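PDB 2VXG: Cg6181-pa, isoform A from Drosophila melanogaster, which seems to act in mRNA decapping during mRNA decay and is required for silencing a subset of endogenous miRNA targets. Local coordinates for residues N72-K75 against Q76-L79; V32-T35 against L36-T39; N118-F121 against S122-R125. All blocks are in the same frame, centred on the assembly; numbering follows the deposited sequence.

The chain is the C-terminal region of Ge-1, a domain of helices and loops with features required for P-body localization. From the N terminus, contact 2 comes first, over most of helix 29-38 and on to Thr39, contact 1 follows at the start of helix 73-85, and contact 3 comes last, where the loop after helix 91-114 enters helix 121-134. Each closes no more than a helical turn or a tight bend, and they run in series, neither nesting nor crossing. Contact 1 sits between the others in space and touches both, through Lys75 and Tyr78 toward contact 2 and Gln76 toward contact 3, whereas contacts 2 and 3 have centres about 21 Å apart and do not meet.

Contact 1 of 3, residues N72-K75 against Q76-L79; sequences NELK and QRYL
Leu74 and Tyr78, one turn apart on helix 73-85, lie side by side and point the same way. Methyl CD1 of Leu74 rests against CE2 of the tyrosine at 3.7 Å, brought there because CG stands opposite the backbone N (chi1 170°). The Leu74 carbonyl serves twice: its O takes the Tyr78 N-H at 3.0 Å in a nearly straight bond (170°), and it lies at the edge of the tyrosine ring, in its plane. CE2 of Tyr78 also sits above one face of the guanidinium of the preceding residue, Arg77, toward its rim. Replacing Tyr78 by an alanine would probably leave Leu74 CD1 without its aromatic neighbour and Ser41 OG without the phenol it is hydrogen-bonded to.

Lys75 and Gln76 are buried yet polar, and each has a partner for its polar end. The Lys75 chain, bent at chi3, carries NZ to a salt bridge with Glu33 and a hydrogen bond to Asn70 O, while its aliphatic part packs on Leu29 and Ile64. Gln76 points to the other side, among Val124 and Leu127 of helix 121-134, where OE1 is hydrogen-bonded to His71 NE2. Its N-H goes to Asn72 O at 2.8 Å, and Lys75 O receives Leu79 N, also at 2.8 Å.

Asn72 is the N-cap: its OD1 accepts from Lys75 N at 3.0 Å, almost on the line of its own C=O bond. Asparagine suits this place because its short amide folds back onto an N-H that has no preceding turn to bond to. The chemistry implies a secured helix start: two of its early N-H groups, those of Lys75 and Gln76, are met by Asn72, and the ammonium of buried Lys75 is probably balanced by the Glu33 carboxylate of helix 29-38.

Contact 2 of 3, residues V32-T35 against L36-T39; sequences VEFT and LRHT
His38 reaches back one turn to Phe34 with both its imidazole and its backbone. ND1 carries the proton and gives it to Phe34 O at 2.9 Å, with the acceptor in the plane of the imidazole but the donor tilted 34° from the plane of the carbonyl. His38 N also points at this oxygen, though that bond is weak. More regular are the bonds from Leu36 N to Val32 O and from Arg37 N to Glu33 O, the latter 2.8 Å long.

The backbone bonds belong to helix 29-38 in the all-helical C-terminal domain. A histidine suits its place here, since its ring N-H can supplement a weak backbone bond to the same carbonyl, that of Phe34.

The same imidazole also meets the phenyl ring of Phe34. ND1 lies over one face of the phenyl, and CE1 of His38 comes to 3.3 Å from Phe34 CE1; the pair is oblique, the planes at 48°. Arg37, bent at chi3, lays one face of its guanidinium over the backbone of Phe34, NH1 3.4 Å from Phe34 CA, while NH1 also lies at the edge of the phenyl ring.

Opposite charges come near without meeting: Glu33 OE1 is 4.7 Å from Arg37 NH2, while the other carboxylate oxygen, OE2, is in a salt bridge with Lys75. Among apolar groups, Leu36 CG lies 4.4 Å from Val32 CG1, both residues turned inward onto Leu60 of helix 54-66.

Contact 3 of 3, residues N118-F121 against S122-R125; sequences NSQF and SNVR
Val124 and Gln120 belong to the tight side of this contact, together with Phe121 and Arg125. The Val124 N-H reaches Gln120 O at 2.9 Å, and the methyl CG2 stands 3.4 Å from that same oxygen. The valine is buried against Cys108 and Phe111 of helix 91-114, where a compact branched side chain fits. Gln120 is buried too, packed on Glu73 and Gln76 of helix 73-85. Its amide, brought round by a bend at chi2 (-57°), lies almost parallel to that of Asn123, the planes only 8° apart, with NE2 4.1 Å from Asn123 CG. Phe121 is partly exposed, one flank touching Ile112. Arg125 crosses over a face of its ring with aliphatic carbons: CG lies above the face, and CD comes within 3.4 Å of Phe121 CE2.

Gln120 holds the N-cap position of helix 121-134, and the chain enters it through a type I beta turn from Asn118 to Phe121. Asn118 suits the first position because its OD1 accepts from Gln120 N at 3.0 Å, making an Asx turn, while its backbone O takes the Phe121 N-H. The loop is thereby pinned just where the helix begins.

The other side is looser and more open to solvent. A water bridges the entrance, donating to Ser119 O and accepting from Ser122 N at 3.0 Å, and so serves a first-turn N-H that takes no i-4 carbonyl here. Both serines are exposed, and a short hydroxyl suits a position facing solvent. The Arg125 guanidinium is oblique to the phenyl ring (planes 34° apart), and the arginine is exposed.

Contact 1 of 3, residues N72-K75 against Q76-L79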
loop_
_atom_site.group_PDB
_atom_site.type_symbol
_atom_site.label_atom_id
_atom_site.label_comp_id
_atom_site.label_asym_id
_atom_site.label_seq_id
_atom_site.Cartn_x
_atom_site.Cartn_y
_atom_site.Cartn_z
ATOM N N ASN A 72 -7.038 -8.274 -3.317
ATOM C CA ASN A 72 -6.595 -9.639 -3.014
ATOM C C ASN A 72 -5.651 -9.699 -1.800
ATOM O O ASN A 72 -5.335 -8.667 -1.208
ATOM C CB ASN A 72 -5.918 -10.248 -4.250
ATOM C CG ASN A 72 -4.841 -9.348 -4.846
ATOM O OD1 ASN A 72 -4.091 -8.656 -4.124
ATOM N ND2 ASN A 72 -4.734 -9.379 -6.176
ATOM N N GLU A 73 -5.209 -10.909 -1.446
ATOM C CA GLU A 73 -4.277 -11.144 -0.332
ATOM C C GLU A 73 -2.954 -10.372 -0.481
ATOM O O GLU A 73 -2.452 -9.759 0.470
ATOM C CB GLU A 73 -3.964 -12.629 -0.212
ATOM C CG GLU A 73 -3.930 -13.138 1.243
ATOM C CD GLU A 73 -3.300 -14.515 1.392
ATOM O OE1 GLU A 73 -2.257 -14.767 0.744
ATOM O OE2 GLU A 73 -3.833 -15.352 2.163
ATOM N N LEU A 74 -2.372 -10.402 -1.668
ATOM C CA LEU A 74 -1.121 -9.682 -1.847
ATOM C C LEU A 74 -1.319 -8.201 -1.449
ATOM O O LEU A 74 -0.626 -7.690 -0.564
ATOM C CB LEU A 74 -0.578 -9.865 -3.267
ATOM C CG LEU A 74 0.597 -8.943 -3.602
ATOM C CD1 LEU A 74 1.733 -9.152 -2.619
ATOM C CD2 LEU A 74 1.028 -9.080 -5.067
ATOM N N LYS A 75 -2.303 -7.535 -2.061
ATOM C CA LYS A 75 -2.518 -6.125 -1.806
ATOM C C LYS A 75 -3.016 -5.875 -0.363
ATOM O O LYS A 75 -2.637 -4.860 0.243
ATOM C CB LYS A 75 -3.447 -5.490 -2.871
ATOM C CG LYS A 75 -2.731 -5.317 -4.247
ATOM C CD LYS A 75 -3.572 -4.594 -5.333
ATOM C CE LYS A 75 -4.841 -5.417 -5.679
ATOM N NZ LYS A 75 -5.667 -4.833 -6.790
ATOM N N GLN A 76 -3.830 -6.783 0.169
ATOM C CA GLN A 76 -4.319 -6.635 1.550
ATOM C C GLN A 76 -3.175 -6.706 2.511
ATOM O O GLN A 76 -3.066 -5.914 3.419
ATOM C CB GLN A 76 -5.314 -7.717 1.953
ATOM C CG GLN A 76 -5.922 -7.533 3.395
ATOM C CD GLN A 76 -6.469 -6.120 3.665
ATOM O OE1 GLN A 76 -6.996 -5.479 2.768
ATOM N NE2 GLN A 76 -6.343 -5.635 4.921
ATOM N N ARG A 77 -2.323 -7.701 2.301
ATOM C CA ARG A 77 -1.188 -7.910 3.168
ATOM C C ARG A 77 -0.249 -6.707 3.128
ATOM O O ARG A 77 0.239 -6.270 4.177
ATOM C CB ARG A 77 -0.494 -9.228 2.797
ATOM C CG ARG A 77 0.506 -9.708 3.798
ATOM C CD ARG A 77 1.922 -9.298 3.458
ATOM N NE ARG A 77 2.375 -9.928 2.212
ATOM C CZ ARG A 77 3.604 -10.349 1.971
ATOM N NH1 ARG A 77 4.556 -10.249 2.904
ATOM N NH2 ARG A 77 3.876 -10.894 0.782
ATOM N N TYR A 78 -0.008 -6.135 1.935
ATOM C CA TYR A 78 0.696 -4.838 1.857
ATOM C C TYR A 78 -0.024 -3.682 2.502
ATOM O O TYR A 78 0.629 -2.825 3.079
ATOM C CB TYR A 78 1.110 -4.457 0.426
ATOM C CG TYR A 78 2.472 -5.068 0.109
ATOM C CD1 TYR A 78 3.639 -4.293 0.113
ATOM C CD2 TYR A 78 2.586 -6.429 -0.128
ATOM C CE1 TYR A 78 4.891 -4.877 -0.156
ATOM C CE2 TYR A 78 3.813 -7.022 -0.383
ATOM C CZ TYR A 78 4.962 -6.244 -0.393
ATOM O OH TYR A 78 6.195 -6.843 -0.648
ATOM N N LEU A 79 -1.354 -3.631 2.395
ATOM C CA LEU A 79 -2.110 -2.588 3.102
ATOM C C LEU A 79 -1.889 -2.746 4.592
ATOM O O LEU A 79 -1.654 -1.764 5.277
ATOM C CB LEU A 79 -3.609 -2.692 2.858
ATOM C CG LEU A 79 -4.136 -2.196 1.539
ATOM C CD1 LEU A 79 -5.668 -2.292 1.632
ATOM C CD2 LEU A 79 -3.596 -0.797 1.240
#

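Contact 2 of 3, residues V32-T35 against L36-T39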
loop_
_atom_site.group_PDB
_atom_site.type_symbol
_atom_site.label_atom_id
_atom_site.label_comp_id
_atom_site.label_asym_id
_atom_site.label_seq_id
_atom_site.Cartn_x
_atom_site.Cartn_y
_atom_site.Cartn_z
ATOM N N VAL A 32 2.416 -1.463 -9.941
ATOM C CA VAL A 32 2.562 -1.559 -8.507
ATOM C C VAL A 32 2.461 -3.021 -8.064
ATOM O O VAL A 32 3.326 -3.480 -7.296
ATOM C CB VAL A 32 1.544 -0.665 -7.749
ATOM C CG1 VAL A 32 1.678 -0.879 -6.214
ATOM C CG2 VAL A 32 1.757 0.823 -8.111
ATOM N N GLU A 33 1.419 -3.731 -8.522
ATOM C CA GLU A 33 1.275 -5.172 -8.202
ATOM C C GLU A 33 2.436 -6.023 -8.666
ATOM O O GLU A 33 2.958 -6.803 -7.879
ATOM C CB GLU A 33 -0.032 -5.734 -8.702
ATOM C CG GLU A 33 -1.197 -5.142 -8.022
ATOM C CD GLU A 33 -2.524 -5.713 -8.518
ATOM O OE1 GLU A 33 -2.618 -6.967 -8.600
ATOM O OE2 GLU A 33 -3.459 -4.894 -8.815
ATOM N N PHE A 34 2.891 -5.818 -9.907
ATOM C CA PHE A 34 4.150 -6.412 -10.427
ATOM C C PHE A 34 5.319 -6.144 -9.473
ATOM O O PHE A 34 6.099 -7.048 -9.132
ATOM C CB PHE A 34 4.446 -5.818 -11.843
ATOM C CG PHE A 34 5.867 -6.093 -12.380
ATOM C CD1 PHE A 34 6.135 -7.241 -13.123
ATOM C CD2 PHE A 34 6.882 -5.174 -12.176
ATOM C CE1 PHE A 34 7.396 -7.491 -13.633
ATOM C CE2 PHE A 34 8.131 -5.393 -12.668
ATOM C CZ PHE A 34 8.407 -6.554 -13.407
ATOM N N THR A 35 5.449 -4.892 -9.047
ATOM C CA THR A 35 6.510 -4.512 -8.121
ATOM C C THR A 35 6.361 -5.312 -6.816
ATOM O O THR A 35 7.338 -5.880 -6.357
ATOM C CB THR A 35 6.520 -2.988 -7.855
ATOM O OG1 THR A 35 6.520 -2.310 -9.113
ATOM C CG2 THR A 35 7.715 -2.537 -7.022
ATOM N N LEU A 36 5.149 -5.366 -6.249
ATOM C CA LEU A 36 4.919 -6.065 -4.946
ATOM C C LEU A 36 5.226 -7.555 -5.079
ATOM O O LEU A 36 5.866 -8.151 -4.225
ATOM C CB LEU A 36 3.492 -5.889 -4.453
ATOM C CG LEU A 36 2.971 -4.490 -4.123
ATOM C CD1 LEU A 36 1.502 -4.591 -3.774
ATOM C CD2 LEU A 36 3.729 -3.859 -3.023
ATOM N N ARG A 37 4.798 -8.116 -6.206
ATOM C CA ARG A 37 5.137 -9.478 -6.610
ATOM C C ARG A 37 6.648 -9.777 -6.668
ATOM O O ARG A 37 7.042 -10.874 -6.335
ATOM C CB ARG A 37 4.383 -9.776 -7.917
ATOM C CG ARG A 37 4.739 -11.001 -8.702
ATOM C CD ARG A 37 4.168 -10.858 -10.142
ATOM N NE ARG A 37 2.820 -10.301 -10.088
ATOM C CZ ARG A 37 2.264 -9.469 -10.977
ATOM N NH1 ARG A 37 2.896 -9.065 -12.071
ATOM N NH2 ARG A 37 1.024 -9.043 -10.759
ATOM N N HIS A 38 7.505 -8.811 -7.005
ATOM C CA HIS A 38 8.959 -9.030 -7.038
ATOM C C HIS A 38 9.744 -8.468 -5.882
ATOM O O HIS A 38 10.960 -8.486 -5.935
ATOM C CB HIS A 38 9.581 -8.414 -8.295
ATOM C CG HIS A 38 9.219 -9.137 -9.533
ATOM N ND1 HIS A 38 8.054 -8.887 -10.221
ATOM C CD2 HIS A 38 9.825 -10.161 -10.171
ATOM C CE1 HIS A 38 7.975 -9.710 -11.247
ATOM N NE2 HIS A 38 9.033 -10.492 -11.237
ATOM N N THR A 39 9.114 -7.887 -4.875
ATOM C CA THR A 39 9.937 -7.293 -3.819
ATOM C C THR A 39 9.894 -8.206 -2.612
ATOM O O THR A 39 8.935 -8.929 -2.403
ATOM C CB THR A 39 9.622 -5.763 -3.461
ATOM O OG1 THR A 39 9.201 -5.599 -2.097
ATOM C CG2 THR A 39 8.656 -5.135 -4.398
#

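Contact 3 of 3, residues N118-F121 against S122-R125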
loop_
_atom_site.group_PDB
_atom_site.type_symbol
_atom_site.label_atom_id
_atom_site.label_comp_id
_atom_site.label_asym_id
_atom_site.label_seq_id
_atom_site.Cartn_x
_atom_site.Cartn_y
_atom_site.Cartn_z
ATOM N N ASN A 118 -16.324 -11.252 -0.803
ATOM C CA ASN A 118 -14.889 -11.280 -1.087
ATOM C C ASN A 118 -14.058 -11.883 0.040
ATOM O O ASN A 118 -14.368 -11.697 1.209
ATOM C CB ASN A 118 -14.349 -9.870 -1.350
ATOM C CG ASN A 118 -12.976 -9.862 -2.012
ATOM O OD1 ASN A 118 -11.929 -9.852 -1.348
ATOM N ND2 ASN A 118 -12.972 -9.785 -3.333
ATOM N N SER A 119 -12.993 -12.580 -0.360
ATOM C CA SER A 119 -12.089 -13.281 0.556
ATOM C C SER A 119 -11.455 -12.376 1.629
ATOM O O SER A 119 -11.172 -12.817 2.744
ATOM C CB SER A 119 -10.975 -13.929 -0.265
ATOM O OG SER A 119 -10.099 -14.659 0.558
ATOM N N GLN A 120 -11.210 -11.120 1.268
ATOM C CA GLN A 120 -10.599 -10.171 2.183
ATOM C C GLN A 120 -11.616 -9.363 3.020
ATOM O O GLN A 120 -11.221 -8.429 3.703
ATOM C CB GLN A 120 -9.687 -9.243 1.392
ATOM C CG GLN A 120 -8.622 -10.008 0.589
ATOM C CD GLN A 120 -7.754 -10.891 1.463
ATOM O OE1 GLN A 120 -7.870 -12.120 1.431
ATOM N NE2 GLN A 120 -6.892 -10.275 2.258
ATOM N N PHE A 121 -12.896 -9.744 3.007
ATOM C CA PHE A 121 -13.956 -8.968 3.687
ATOM C C PHE A 121 -13.637 -8.662 5.173
ATOM O O PHE A 121 -13.615 -7.499 5.565
ATOM C CB PHE A 121 -15.308 -9.694 3.560
ATOM C CG PHE A 121 -16.468 -8.999 4.214
ATOM C CD1 PHE A 121 -17.126 -7.959 3.574
ATOM C CD2 PHE A 121 -16.991 -9.458 5.431
ATOM C CE1 PHE A 121 -18.226 -7.341 4.157
ATOM C CE2 PHE A 121 -18.095 -8.841 6.009
ATOM C CZ PHE A 121 -18.720 -7.779 5.352
ATOM N N SER A 122 -13.377 -9.695 5.972
ATOM C CA SER A 122 -13.187 -9.524 7.417
ATOM C C SER A 122 -11.829 -8.895 7.690
ATOM O O SER A 122 -11.686 -8.113 8.618
ATOM C CB SER A 122 -13.359 -10.854 8.177
ATOM O OG SER A 122 -14.697 -11.275 8.051
ATOM N N ASN A 123 -10.861 -9.194 6.833
ATOM C CA ASN A 123 -9.544 -8.580 6.916
ATOM C C ASN A 123 -9.627 -7.055 6.741
ATOM O O ASN A 123 -9.010 -6.300 7.485
ATOM C CB ASN A 123 -8.602 -9.199 5.871
ATOM C CG ASN A 123 -8.452 -10.700 6.051
ATOM O OD1 ASN A 123 -7.566 -11.159 6.758
ATOM N ND2 ASN A 123 -9.394 -11.468 5.475
ATOM N N VAL A 124 -10.437 -6.615 5.778
ATOM C CA VAL A 124 -10.640 -5.181 5.578
ATOM C C VAL A 124 -11.437 -4.594 6.761
ATOM O O VAL A 124 -11.129 -3.479 7.230
ATOM C CB VAL A 124 -11.303 -4.897 4.232
ATOM C CG1 VAL A 124 -11.776 -3.442 4.110
ATOM C CG2 VAL A 124 -10.346 -5.247 3.078
ATOM N N ARG A 125 -12.433 -5.330 7.271
ATOM C CA ARG A 125 -13.150 -4.846 8.436
ATOM C C ARG A 125 -12.212 -4.680 9.643
ATOM O O ARG A 125 -12.301 -3.697 10.364
ATOM C CB ARG A 125 -14.343 -5.739 8.778
ATOM C CG ARG A 125 -15.485 -5.711 7.727
ATOM C CD ARG A 125 -16.555 -6.747 8.157
ATOM N NE ARG A 125 -17.311 -6.248 9.296
ATOM C CZ ARG A 125 -17.791 -6.985 10.298
ATOM N NH1 ARG A 125 -17.616 -8.300 10.336
ATOM N NH2 ARG A 125 -18.448 -6.386 11.291
HETATM O O HOH W 1 -13.058 -12.454 4.781
#